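Local structure of ribosomal protein uL16 3-hydroxylase (Escherichia coli, 4NUB) at residues D163-I168 with G184-G189. The protein catalyses the iron- and 2-oxoglutarate-dependent hydroxylation of an arginine of ribosomal protein uL16, and so regulates bacterial growth. The protein carries 2 engineered substitutions. Residues are numbered along the deposited sequence; the frame is centred on the assembly and turned at random.
Sequences DPFEAI and GFPHEG. With FE (Fe (III) ion), chain B.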
# COMPACT_ATOMS: atom_id res chain seq x y z
N ASP A 163 -8.17 -10.94 -31.05
CA ASP A 163 -8.67 -11.17 -32.40
C ASP A 163 -7.69 -12.02 -33.18
O ASP A 163 -6.52 -12.08 -32.82
CB ASP A 163 -8.88 -9.84 -33.13
CG ASP A 163 -10.08 -9.07 -32.61
OD1 ASP A 163 -11.15 -9.70 -32.43
OD2 ASP A 163 -9.95 -7.85 -32.37
N PRO A 164 -8.15 -12.69 -34.25
CA PRO A 164 -7.27 -13.44 -35.14
C PRO A 164 -6.11 -12.61 -35.69
O PRO A 164 -6.22 -11.39 -35.80
CB PRO A 164 -8.20 -13.88 -36.25
CG PRO A 164 -9.48 -14.10 -35.53
CD PRO A 164 -9.57 -13.00 -34.51
N PHE A 165 -5.02 -13.29 -36.03
CA PHE A 165 -3.75 -12.64 -36.38
C PHE A 165 -3.04 -13.39 -37.50
O PHE A 165 -3.20 -14.60 -37.64
CB PHE A 165 -2.84 -12.58 -35.14
CG PHE A 165 -2.52 -13.94 -34.54
CD1 PHE A 165 -3.37 -14.52 -33.60
CD2 PHE A 165 -1.37 -14.64 -34.90
CE1 PHE A 165 -3.09 -15.77 -33.05
CE2 PHE A 165 -1.09 -15.88 -34.35
CZ PHE A 165 -1.95 -16.45 -33.42
N GLU A 166 -2.25 -12.67 -38.30
CA GLU A 166 -1.39 -13.34 -39.28
C GLU A 166 -0.22 -13.96 -38.50
O GLU A 166 0.28 -13.35 -37.55
CB GLU A 166 -0.90 -12.37 -40.36
N ALA A 167 0.18 -15.17 -38.87
CA ALA A 167 1.22 -15.87 -38.11
C ALA A 167 2.65 -15.61 -38.61
O ALA A 167 2.89 -15.65 -39.80
CB ALA A 167 0.93 -17.37 -38.10
N ILE A 168 3.59 -15.37 -37.70
CA ILE A 168 5.01 -15.32 -38.08
C ILE A 168 5.70 -16.67 -37.89
O ILE A 168 6.77 -16.91 -38.44
CB ILE A 168 5.83 -14.24 -37.30
CG1 ILE A 168 5.62 -14.36 -35.79
CG2 ILE A 168 5.50 -12.85 -37.78
CD1 ILE A 168 6.49 -13.40 -34.98
N GLY A 184 3.77 -10.91 -24.73
CA GLY A 184 3.25 -9.96 -25.70
C GLY A 184 2.83 -10.54 -27.04
O GLY A 184 2.02 -9.94 -27.74
N PHE A 185 3.38 -11.69 -27.40
CA PHE A 185 3.10 -12.31 -28.69
C PHE A 185 1.88 -13.19 -28.63
O PHE A 185 1.83 -14.12 -27.84
CB PHE A 185 4.29 -13.15 -29.14
CG PHE A 185 5.50 -12.34 -29.47
CD1 PHE A 185 6.21 -11.69 -28.48
CD2 PHE A 185 5.92 -12.23 -30.78
CE1 PHE A 185 7.32 -10.95 -28.79
CE2 PHE A 185 7.04 -11.49 -31.10
CZ PHE A 185 7.75 -10.85 -30.10
N PRO A 186 0.88 -12.89 -29.47
CA PRO A 186 -0.34 -13.69 -29.49
C PRO A 186 -0.06 -15.07 -30.03
O PRO A 186 0.68 -15.22 -31.00
CB PRO A 186 -1.24 -12.91 -30.46
CG PRO A 186 -0.31 -12.15 -31.32
CD PRO A 186 0.82 -11.76 -30.41
N HIS A 187 -0.65 -16.08 -29.41
CA HIS A 187 -0.46 -17.44 -29.88
C HIS A 187 -1.75 -18.23 -29.84
O HIS A 187 -2.71 -17.85 -29.19
CB HIS A 187 0.65 -18.14 -29.09
CG HIS A 187 0.52 -18.04 -27.59
ND1 HIS A 187 1.04 -16.99 -26.87
CD2 HIS A 187 -0.03 -18.88 -26.69
CE1 HIS A 187 0.79 -17.17 -25.58
NE2 HIS A 187 0.14 -18.32 -25.44
N GLU A 188 -1.78 -19.34 -30.56
CA GLU A 188 -2.94 -20.22 -30.58
C GLU A 188 -2.45 -21.61 -30.91
O GLU A 188 -1.59 -21.78 -31.77
CB GLU A 188 -3.96 -19.77 -31.62
CG GLU A 188 -5.25 -20.58 -31.61
CD GLU A 188 -6.12 -20.34 -32.84
OE1 GLU A 188 -5.74 -19.54 -33.72
OE2 GLU A 188 -7.20 -20.98 -32.91
N GLY A 189 -2.99 -22.61 -30.24
CA GLY A 189 -2.58 -23.97 -30.49
C GLY A 189 -3.69 -24.96 -30.26
O GLY A 189 -4.51 -24.81 -29.35
FE FE B . -0.47 -19.05 -23.48
O HOH W 1 -1.14 -21.49 -23.92
O HOH W 2 1.17 -20.48 -22.30
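Phe-165 carries the apolar part of this contact, its ring meeting Pro-186 with one face and the next two residues with its CZ end. Pro-186 CB sits over the rim of that face, 4.1 Å from Phe-165 CD1, and Pro-186 O lies over the same face, 3.8 Å from Phe-165 CZ; the backbone N of Glu-188 comes up at the ring edge. CG stands between the backbone N and the carbonyl carbon (chi1 58°), a rotation that turns the ring toward 184-189 and brings CZ within 4.0 Å of His-187 CA. More loosely, Ile-168 CD1 meets the edge of Phe-185 at CE2, 4.4 Å away.

Arg-143 of strand 140-144 links packing to charge, with a cation-pi contact to Phe-165 and a salt bridge to Glu-188. Phenylalanine suits both partners, offering proline a flat apolar face and arginine a pi cloud; an alanine here would probably uncover Pro-186 and deprive Arg-143 of its aromatic partner.

On the side of the strand away from Phe-165, His-187 uses both ring nitrogens. NE2 binds iron at 2.2 Å, alongside His-125 and Asp-127. ND1 donates to Phe-185 O (3.1 Å, N-H...O angle 156°) close to the imidazole plane, which limits ring rotation, consistent with NE2 being presented to the metal in this JmjC (cupin) site.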